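Local atomic coordinates of McyG protein (Microcystis aeruginosa PCC 7806, PDB entry 4R0M), a protein that probably activates phenylalanine-type starter acids as acyl-adenylates and passes them to its own peptidyl carrier domain in microcystin synthesis. Residues T213-L224 against C242-L253; I199-V207 against V231-L240. One frame throughout, in Å; residues are numbered along the deposited sequence.

Contact 1 (T213-L224 against C242-L253); sequences TQQEVTLNWMPL and CDQIHVPMELVL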
loop_
_atom_site.group_PDB
_atom_site.type_symbol
_atom_site.label_atom_id
_atom_site.label_comp_id
_atom_site.label_asym_id
_atom_site.label_seq_id
_atom_site.Cartn_x
_atom_site.Cartn_y
_atom_site.Cartn_z
ATOM N N THR A 213 -1.919 11.682 -19.918
ATOM C CA THR A 213 -1.530 11.403 -21.303
ATOM C C THR A 213 -0.185 10.681 -21.333
ATOM O O THR A 213 0.421 10.459 -20.284
ATOM C CB THR A 213 -1.450 12.693 -22.152
ATOM O OG1 THR A 213 -0.566 13.632 -21.525
ATOM C CG2 THR A 213 -2.828 13.327 -22.312
ATOM N N GLN A 214 0.284 10.323 -22.529
ATOM C CA GLN A 214 1.557 9.602 -22.681
ATOM C C GLN A 214 2.785 10.431 -22.288
ATOM O O GLN A 214 3.893 9.904 -22.200
ATOM C CB GLN A 214 1.713 9.045 -24.103
ATOM C CG GLN A 214 1.709 10.088 -25.212
ATOM C CD GLN A 214 2.264 9.556 -26.524
ATOM O OE1 GLN A 214 3.150 8.698 -26.537
ATOM N NE2 GLN A 214 1.752 10.075 -27.637
ATOM N N GLN A 215 2.575 11.723 -22.049
ATOM C CA GLN A 215 3.648 12.626 -21.641
ATOM C C GLN A 215 3.910 12.608 -20.128
ATOM O O GLN A 215 4.845 13.258 -19.652
ATOM C CB GLN A 215 3.363 14.060 -22.109
ATOM C CG GLN A 215 3.461 14.277 -23.614
ATOM C CD GLN A 215 2.145 14.049 -24.342
ATOM O OE1 GLN A 215 1.073 14.404 -23.849
ATOM N NE2 GLN A 215 2.226 13.469 -25.531
ATOM N N GLU A 216 3.091 11.868 -19.378
ATOM C CA GLU A 216 3.250 11.778 -17.924
ATOM C C GLU A 216 4.548 11.079 -17.546
ATOM O O GLU A 216 5.074 10.261 -18.303
ATOM C CB GLU A 216 2.073 11.043 -17.263
ATOM C CG GLU A 216 0.683 11.606 -17.538
ATOM C CD GLU A 216 0.467 13.016 -17.017
ATOM O OE1 GLU A 216 1.314 13.524 -16.252
ATOM O OE2 GLU A 216 -0.566 13.620 -17.381
ATOM N N VAL A 217 5.066 11.424 -16.373
ATOM C CA VAL A 217 6.200 10.722 -15.788
ATOM C C VAL A 217 5.810 10.294 -14.374
ATOM O O VAL A 217 5.640 11.130 -13.485
ATOM C CB VAL A 217 7.473 11.596 -15.762
ATOM C CG1 VAL A 217 8.634 10.829 -15.146
ATOM C CG2 VAL A 217 7.838 12.071 -17.166
ATOM N N THR A 218 5.638 8.988 -14.187
ATOM C CA THR A 218 5.274 8.435 -12.884
ATOM C C THR A 218 6.514 7.977 -12.128
ATOM O O THR A 218 7.472 7.493 -12.732
ATOM C CB THR A 218 4.287 7.253 -12.999
ATOM O OG1 THR A 218 4.917 6.156 -13.670
ATOM C CG2 THR A 218 3.026 7.656 -13.757
ATOM N N LEU A 219 6.489 8.145 -10.807
ATOM C CA LEU A 219 7.549 7.644 -9.935
ATOM C C LEU A 219 6.962 6.889 -8.745
ATOM O O LEU A 219 6.159 7.432 -7.981
ATOM C CB LEU A 219 8.465 8.783 -9.463
ATOM C CG LEU A 219 9.656 8.442 -8.554
ATOM C CD1 LEU A 219 10.823 9.384 -8.801
ATOM C CD2 LEU A 219 9.274 8.451 -7.079
ATOM N N ASN A 220 7.375 5.632 -8.605
ATOM C CA ASN A 220 6.990 4.801 -7.476
ATOM C C ASN A 220 8.192 4.454 -6.607
ATOM O O ASN A 220 9.269 4.138 -7.119
ATOM C CB ASN A 220 6.327 3.510 -7.957
ATOM C CG ASN A 220 6.048 2.542 -6.822
ATOM O OD1 ASN A 220 5.228 2.808 -5.947
ATOM N ND2 ASN A 220 6.739 1.410 -6.831
ATOM N N TRP A 221 8.002 4.512 -5.292
ATOM C CA TRP A 221 9.029 4.045 -4.366
ATOM C C TRP A 221 8.490 3.086 -3.334
ATOM O O TRP A 221 9.159 2.778 -2.351
ATOM C CB TRP A 221 9.789 5.210 -3.740
ATOM C CG TRP A 221 8.960 6.115 -2.866
ATOM C CD1 TRP A 221 8.054 7.093 -3.268
ATOM C CD2 TRP A 221 8.963 6.178 -1.397
ATOM N NE1 TRP A 221 7.502 7.725 -2.183
ATOM C CE2 TRP A 221 8.003 7.226 -1.031
ATOM C CE3 TRP A 221 9.627 5.487 -0.385
ATOM C CZ2 TRP A 221 7.744 7.554 0.293
ATOM C CZ3 TRP A 221 9.356 5.827 0.946
ATOM C CH2 TRP A 221 8.438 6.833 1.275
HETATM N N MSE A 222 7.303 2.562 -3.550
HETATM C CA MSE A 222 6.726 1.539 -2.719
HETATM C C MSE A 222 7.106 0.205 -3.231
HETATM O O MSE A 222 7.403 0.110 -4.377
HETATM C CB MSE A 222 5.220 1.621 -2.750
HETATM C CG MSE A 222 4.633 2.834 -2.046
HETATM SE SE MSE A 222 4.985 3.141 -0.170
HETATM C CE MSE A 222 6.239 4.551 -0.367
ATOM N N PRO A 223 7.134 -0.820 -2.416
ATOM C CA PRO A 223 7.517 -2.148 -2.911
ATOM C C PRO A 223 6.551 -2.669 -3.974
ATOM O O PRO A 223 5.350 -2.403 -3.910
ATOM C CB PRO A 223 7.481 -3.033 -1.655
ATOM C CG PRO A 223 6.715 -2.261 -0.641
ATOM C CD PRO A 223 6.931 -0.813 -0.957
ATOM N N LEU A 224 7.089 -3.412 -4.935
ATOM C CA LEU A 224 6.358 -3.790 -6.141
ATOM C C LEU A 224 5.251 -4.819 -5.950
ATOM O O LEU A 224 4.417 -4.990 -6.834
ATOM C CB LEU A 224 7.328 -4.257 -7.231
ATOM C CG LEU A 224 8.258 -3.221 -7.872
ATOM C CD1 LEU A 224 9.121 -3.895 -8.923
ATOM C CD2 LEU A 224 7.485 -2.071 -8.494
ATOM N N CYS A 242 3.518 5.898 -21.077
ATOM C CA CYS A 242 4.332 6.986 -20.542
ATOM C C CYS A 242 5.551 6.443 -19.801
ATOM O O CYS A 242 5.644 5.242 -19.548
ATOM C CB CYS A 242 3.495 7.881 -19.624
ATOM S SG CYS A 242 3.120 7.187 -17.996
ATOM N N ASP A 243 6.483 7.329 -19.462
ATOM C CA ASP A 243 7.651 6.952 -18.672
ATOM C C ASP A 243 7.268 6.611 -17.233
ATOM O O ASP A 243 6.479 7.325 -16.605
ATOM C CB ASP A 243 8.696 8.070 -18.685
ATOM C CG ASP A 243 9.595 8.021 -19.908
ATOM O OD1 ASP A 243 9.908 6.911 -20.388
ATOM O OD2 ASP A 243 10.005 9.102 -20.381
ATOM N N GLN A 244 7.817 5.507 -16.730
ATOM C CA GLN A 244 7.628 5.118 -15.331
ATOM C C GLN A 244 8.954 4.837 -14.627
ATOM O O GLN A 244 9.866 4.234 -15.201
ATOM C CB GLN A 244 6.650 3.938 -15.184
ATOM C CG GLN A 244 7.107 2.614 -15.778
ATOM C CD GLN A 244 6.117 1.494 -15.513
ATOM O OE1 GLN A 244 6.132 0.869 -14.449
ATOM N NE2 GLN A 244 5.258 1.224 -16.491
ATOM N N ILE A 245 9.044 5.288 -13.382
ATOM C CA ILE A 245 10.257 5.156 -12.583
ATOM C C ILE A 245 9.956 4.359 -11.316
ATOM O O ILE A 245 8.919 4.562 -10.677
ATOM C CB ILE A 245 10.847 6.537 -12.220
ATOM C CG1 ILE A 245 10.954 7.415 -13.473
ATOM C CG2 ILE A 245 12.211 6.386 -11.559
ATOM C CD1 ILE A 245 11.001 8.900 -13.191
ATOM N N HIS A 246 10.861 3.447 -10.971
ATOM C CA HIS A 246 10.730 2.642 -9.763
ATOM C C HIS A 246 11.968 2.700 -8.914
ATOM O O HIS A 246 13.068 2.363 -9.364
ATOM C CB HIS A 246 10.351 1.209 -10.108
ATOM C CG HIS A 246 8.961 1.079 -10.678
ATOM N ND1 HIS A 246 7.865 1.010 -9.899
ATOM C CD2 HIS A 246 8.511 1.035 -11.997
ATOM C CE1 HIS A 246 6.771 0.914 -10.675
ATOM N NE2 HIS A 246 7.168 0.931 -11.958
ATOM N N VAL A 247 11.779 3.143 -7.673
ATOM C CA VAL A 247 12.862 3.331 -6.710
ATOM C C VAL A 247 12.638 2.371 -5.541
ATOM O O VAL A 247 11.500 2.209 -5.099
ATOM C CB VAL A 247 12.882 4.784 -6.175
ATOM C CG1 VAL A 247 14.207 5.102 -5.493
ATOM C CG2 VAL A 247 12.616 5.782 -7.296
ATOM N N PRO A 248 13.712 1.724 -5.038
ATOM C CA PRO A 248 13.548 0.871 -3.854
ATOM C C PRO A 248 13.211 1.716 -2.626
ATOM O O PRO A 248 13.792 2.789 -2.438
ATOM C CB PRO A 248 14.925 0.206 -3.690
ATOM C CG PRO A 248 15.659 0.461 -4.968
ATOM C CD PRO A 248 15.112 1.749 -5.499
HETATM N N MSE A 249 12.275 1.232 -1.811
HETATM C CA MSE A 249 11.739 1.995 -0.676
HETATM C C MSE A 249 12.811 2.424 0.289
HETATM O O MSE A 249 12.794 3.557 0.772
HETATM C CB MSE A 249 10.677 1.173 0.052
HETATM C CG MSE A 249 9.927 2.025 1.076
HETATM SE SE MSE A 249 8.453 1.021 1.912
HETATM C CE MSE A 249 9.447 -0.557 2.549
ATOM N N GLU A 250 13.755 1.527 0.568
ATOM C CA GLU A 250 14.818 1.794 1.538
ATOM C C GLU A 250 15.688 3.004 1.173
ATOM O O GLU A 250 16.193 3.692 2.059
ATOM C CB GLU A 250 15.673 0.541 1.789
ATOM C CG GLU A 250 16.459 0.029 0.585
ATOM C CD GLU A 250 15.726 -1.032 -0.225
ATOM O OE1 GLU A 250 16.415 -1.920 -0.775
ATOM O OE2 GLU A 250 14.476 -0.990 -0.322
ATOM N N LEU A 251 15.845 3.267 -0.124
ATOM C CA LEU A 251 16.615 4.420 -0.592
ATOM C C LEU A 251 15.986 5.743 -0.144
ATOM O O LEU A 251 16.692 6.656 0.285
ATOM C CB LEU A 251 16.779 4.384 -2.116
ATOM C CG LEU A 251 17.712 5.412 -2.770
ATOM C CD1 LEU A 251 18.424 4.801 -3.968
ATOM C CD2 LEU A 251 16.978 6.685 -3.174
ATOM N N VAL A 252 14.663 5.837 -0.250
ATOM C CA VAL A 252 13.940 7.028 0.196
ATOM C C VAL A 252 13.810 7.073 1.726
ATOM O O VAL A 252 13.811 8.149 2.314
ATOM C CB VAL A 252 12.557 7.153 -0.478
ATOM C CG1 VAL A 252 11.833 8.414 -0.019
ATOM C CG2 VAL A 252 12.697 7.160 -1.994
ATOM N N LEU A 253 13.703 5.912 2.369
ATOM C CA LEU A 253 13.624 5.865 3.833
ATOM C C LEU A 253 14.937 6.303 4.488
ATOM O O LEU A 253 14.924 7.044 5.474
ATOM C CB LEU A 253 13.189 4.481 4.336
ATOM C CG LEU A 253 11.721 4.082 4.123
ATOM C CD1 LEU A 253 11.485 2.641 4.551
ATOM C CD2 LEU A 253 10.763 5.020 4.847
HETATM O O HOH W 1 10.154 -0.202 -5.298
#
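Asn220 and His246 cross at a slant on neighbouring parallel strands. Asn220 ND2 donates to His246 ND1 at 3.3 Å, at the ring edge and in the ring plane. Asn220 CG lies anti to its backbone N (chi1 174°), which sets the amide beside the imidazole, the two planes 68° apart. ND2 also donates to Met222 O, while OD1 accepts from Met222 N from above the carbonyl plane, an Asx turn. At the other ring nitrogen, His246 NE2 donates to Gln244 OE1 at 2.7 Å, in the ring plane and on a lone pair. The parallel ladder carries both side chains, with Asn220 N to Ile245 O at 2.8 Å and nearly straight. On the other face of the sheet Val217 CG1 touches Ile245 CD1.

Past the strand end, Val252 CG1 sits over one face of the Trp221 six-membered ring, 3.7 Å from its centroid. Selenomethionine Met222 puts CE on the opposite face. A water joins Met222 O and Val247 O. Further out, helix 227-240, the crossover of this beta-alpha-beta unit, packs Ala229 and Leu233 on Asn220. With ND1 accepting and NE2 donating, the bonding is consistent with a neutral His246 whose ring is fixed at both nitrogens.

Contact 2 (I199-V207 against V231-L240); sequences ILSMTAGTV and VFLGIMAVDL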
loop_
_atom_site.group_PDB
_atom_site.type_symbol
_atom_site.label_atom_id
_atom_site.label_comp_id
_atom_site.label_asym_id
_atom_site.label_seq_id
_atom_site.Cartn_x
_atom_site.Cartn_y
_atom_site.Cartn_z
ATOM N N ILE A 199 -8.524 -4.453 -13.774
ATOM C CA ILE A 199 -7.353 -3.579 -13.784
ATOM C C ILE A 199 -7.488 -2.449 -14.813
ATOM O O ILE A 199 -7.289 -1.275 -14.486
ATOM C CB ILE A 199 -6.057 -4.395 -14.022
ATOM C CG1 ILE A 199 -5.825 -5.370 -12.860
ATOM C CG2 ILE A 199 -4.852 -3.476 -14.195
ATOM C CD1 ILE A 199 -4.936 -6.551 -13.196
ATOM N N LEU A 200 -7.850 -2.810 -16.041
ATOM C CA LEU A 200 -7.932 -1.842 -17.135
ATOM C C LEU A 200 -9.131 -0.905 -17.034
ATOM O O LEU A 200 -9.125 0.181 -17.613
ATOM C CB LEU A 200 -7.863 -2.542 -18.497
ATOM C CG LEU A 200 -6.532 -3.272 -18.715
ATOM C CD1 LEU A 200 -6.537 -4.058 -20.015
ATOM C CD2 LEU A 200 -5.350 -2.311 -18.663
ATOM N N SER A 201 -10.145 -1.323 -16.278
ATOM C CA SER A 201 -11.278 -0.461 -15.958
ATOM C C SER A 201 -10.910 0.598 -14.909
ATOM O O SER A 201 -11.495 1.684 -14.889
ATOM C CB SER A 201 -12.471 -1.295 -15.498
ATOM O OG SER A 201 -12.953 -2.121 -16.545
HETATM N N MSE A 202 -9.934 0.331 -14.064
HETATM C CA MSE A 202 -9.428 1.306 -13.144
HETATM C C MSE A 202 -8.572 2.241 -13.911
HETATM O O MSE A 202 -8.690 3.434 -13.749
HETATM C CB MSE A 202 -8.670 0.593 -12.023
HETATM C CG MSE A 202 -7.972 1.500 -11.024
HETATM SE SE MSE A 202 -6.275 2.228 -11.601
HETATM C CE MSE A 202 -5.981 3.601 -10.333
ATOM N N THR A 203 -7.714 1.704 -14.744
ATOM C CA THR A 203 -6.780 2.502 -15.534
ATOM C C THR A 203 -7.517 3.543 -16.359
ATOM O O THR A 203 -7.216 4.736 -16.271
ATOM C CB THR A 203 -5.959 1.629 -16.503
ATOM O OG1 THR A 203 -6.827 0.927 -17.392
ATOM C CG2 THR A 203 -5.161 0.631 -15.748
ATOM N N ALA A 204 -8.486 3.079 -17.149
ATOM C CA ALA A 204 -9.278 3.945 -18.017
ATOM C C ALA A 204 -9.995 5.033 -17.220
ATOM O O ALA A 204 -9.921 6.211 -17.575
ATOM C CB ALA A 204 -10.270 3.123 -18.834
ATOM N N GLY A 205 -10.661 4.635 -16.136
ATOM C CA GLY A 205 -11.383 5.570 -15.270
ATOM C C GLY A 205 -10.494 6.645 -14.668
ATOM O O GLY A 205 -10.856 7.821 -14.657
ATOM N N THR A 206 -9.325 6.238 -14.180
ATOM C CA THR A 206 -8.361 7.163 -13.582
ATOM C C THR A 206 -7.794 8.138 -14.622
ATOM O O THR A 206 -7.639 9.327 -14.342
ATOM C CB THR A 206 -7.223 6.398 -12.865
ATOM O OG1 THR A 206 -7.788 5.510 -11.894
ATOM C CG2 THR A 206 -6.268 7.352 -12.162
ATOM N N VAL A 207 -7.508 7.627 -15.819
ATOM C CA VAL A 207 -6.939 8.435 -16.901
ATOM C C VAL A 207 -7.928 9.499 -17.387
ATOM O O VAL A 207 -7.588 10.685 -17.433
ATOM C CB VAL A 207 -6.430 7.551 -18.068
ATOM C CG1 VAL A 207 -6.168 8.380 -19.322
ATOM C CG2 VAL A 207 -5.165 6.810 -17.655
ATOM N N VAL A 231 -0.335 -1.523 -10.234
ATOM C CA VAL A 231 -1.405 -1.021 -11.079
ATOM C C VAL A 231 -1.283 0.479 -11.347
ATOM O O VAL A 231 -0.985 0.877 -12.476
ATOM C CB VAL A 231 -2.795 -1.388 -10.507
ATOM C CG1 VAL A 231 -3.886 -1.076 -11.510
ATOM C CG2 VAL A 231 -2.851 -2.866 -10.149
ATOM N N PHE A 232 -1.490 1.301 -10.318
ATOM C CA PHE A 232 -1.506 2.761 -10.467
ATOM C C PHE A 232 -0.199 3.339 -11.016
ATOM O O PHE A 232 -0.220 4.258 -11.837
ATOM C CB PHE A 232 -1.897 3.441 -9.144
ATOM C CG PHE A 232 -1.829 4.951 -9.178
ATOM C CD1 PHE A 232 -2.550 5.684 -10.123
ATOM C CD2 PHE A 232 -1.060 5.641 -8.249
ATOM C CE1 PHE A 232 -2.484 7.071 -10.148
ATOM C CE2 PHE A 232 -0.995 7.027 -8.266
ATOM C CZ PHE A 232 -1.708 7.742 -9.216
ATOM N N LEU A 233 0.929 2.799 -10.567
ATOM C CA LEU A 233 2.235 3.296 -11.003
ATOM C C LEU A 233 3.030 2.239 -11.770
ATOM O O LEU A 233 4.257 2.305 -11.854
ATOM C CB LEU A 233 3.030 3.846 -9.814
ATOM C CG LEU A 233 2.386 5.020 -9.066
ATOM C CD1 LEU A 233 3.154 5.342 -7.794
ATOM C CD2 LEU A 233 2.261 6.257 -9.947
ATOM N N GLY A 234 2.310 1.275 -12.334
ATOM C CA GLY A 234 2.900 0.239 -13.167
ATOM C C GLY A 234 2.108 0.080 -14.447
ATOM O O GLY A 234 2.454 0.658 -15.479
ATOM N N ILE A 235 1.026 -0.690 -14.362
ATOM C CA ILE A 235 0.177 -1.003 -15.513
ATOM C C ILE A 235 -0.470 0.238 -16.141
ATOM O O ILE A 235 -0.622 0.302 -17.364
ATOM C CB ILE A 235 -0.890 -2.059 -15.141
ATOM C CG1 ILE A 235 -0.216 -3.403 -14.832
ATOM C CG2 ILE A 235 -1.923 -2.220 -16.252
ATOM C CD1 ILE A 235 -1.037 -4.327 -13.956
HETATM N N MSE A 236 -0.833 1.219 -15.314
HETATM C CA MSE A 236 -1.369 2.490 -15.815
HETATM C C MSE A 236 -0.387 3.148 -16.747
HETATM O O MSE A 236 -0.763 3.598 -17.833
HETATM C CB MSE A 236 -1.759 3.454 -14.691
HETATM C CG MSE A 236 -2.540 4.630 -15.284
HETATM SE SE MSE A 236 -3.136 5.918 -13.921
HETATM C CE MSE A 236 -1.406 6.816 -13.649
ATOM N N ALA A 237 0.879 3.198 -16.336
ATOM C CA ALA A 237 1.926 3.827 -17.132
ATOM C C ALA A 237 2.114 3.122 -18.473
ATOM O O ALA A 237 2.364 3.770 -19.490
ATOM C CB ALA A 237 3.232 3.865 -16.357
ATOM N N VAL A 238 1.983 1.797 -18.462
ATOM C CA VAL A 238 2.042 0.993 -19.682
ATOM C C VAL A 238 0.835 1.309 -20.576
ATOM O O VAL A 238 0.989 1.505 -21.781
ATOM C CB VAL A 238 2.116 -0.518 -19.370
ATOM C CG1 VAL A 238 2.226 -1.334 -20.650
ATOM C CG2 VAL A 238 3.299 -0.817 -18.461
ATOM N N ASP A 239 -0.347 1.377 -19.966
ATOM C CA ASP A 239 -1.587 1.728 -20.659
ATOM C C ASP A 239 -1.489 3.095 -21.333
ATOM O O ASP A 239 -1.963 3.278 -22.453
ATOM C CB ASP A 239 -2.767 1.699 -19.680
ATOM C CG ASP A 239 -4.120 1.653 -20.379
ATOM O OD1 ASP A 239 -4.191 1.191 -21.540
ATOM O OD2 ASP A 239 -5.119 2.068 -19.758
ATOM N N LEU A 240 -0.865 4.044 -20.641
ATOM C CA LEU A 240 -0.618 5.377 -21.179
ATOM C C LEU A 240 0.570 5.404 -22.136
ATOM O O LEU A 240 0.702 6.331 -22.935
ATOM C CB LEU A 240 -0.364 6.368 -20.038
ATOM C CG LEU A 240 -1.543 6.839 -19.188
ATOM C CD1 LEU A 240 -1.033 7.441 -17.887
ATOM C CD2 LEU A 240 -2.409 7.839 -19.947
#
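Two helices of the AMP-binding domain, 196-210 and 227-240, pack across each other here at the edge of the phenylalanyl-adenylate pocket. The second has a wider pi-type turn at 231-235. The axes of their segments cross at -76° and come within 9.7 Å. The interface is mainly apolar. At one end Ile199 CG2 reaches Val231 CG1 at 3.7 Å and also rests against Ile235 CG2. With chi1 at -64°, this methyl lies anti to the backbone N and comes against the facing helix. Leu200 CD2 adds a longer contact to Ile235 CG2.

Met202, a selenomethionine, bends at chi2 (-80°). Its SE lies by Val231 CG1, and its CE approaches Phe232 CD1 obliquely at 4.0 Å. Phe232 lies about 4 Å from the bound adenylate, and its ring also meets that of Trp345. Met202 therefore probably backs a residue that lies close to the ligand.

Thr206 divides its two branches. OG1 donates to Met202 O at 2.9 Å, from above the carbonyl plane, and that oxygen also accepts from Thr206 N. OG1 also has a weak bond with Trp345 NE1. CG2 faces the selenium of Met236 at 3.9 Å. With an alanine here, Met202 O would probably keep only its backbone donor of these two, Trp345 NE1 would probably lose its weak bond, and a gap would be likely to open beside Met236 SE.

Farther along, Val207 and Leu240 lie alongside each other, running opposite ways, with Val207 CG2 3.7 Å from Leu240 CD2. Beside them, Thr203 OG1 lies 3.1 Å from Asp239 OD2, a close polar approach.

Overall arrangement
Both contacts are buried, and helix 227-240 links them. This helix, half of contact 2, is the connection between the two strands of contact 1, so the segments alternate along the chain. Contact 1 lies within the large mixed sheet and is held by backbone bonds and a run of polar side chains, with Trp221 packed between aliphatic and selenomethionine groups past the strand ends. Contact 2 is helix against helix, and its cohesion comes from aliphatic, selenomethionine and phenylalanine groups. The two meet directly: Cys242 N probably bonds to Ala237 O, and Gln244 NE2 lies near Gly234 O. Phe232 of contact 2 lies closer to the adenylate than Met222 of contact 1.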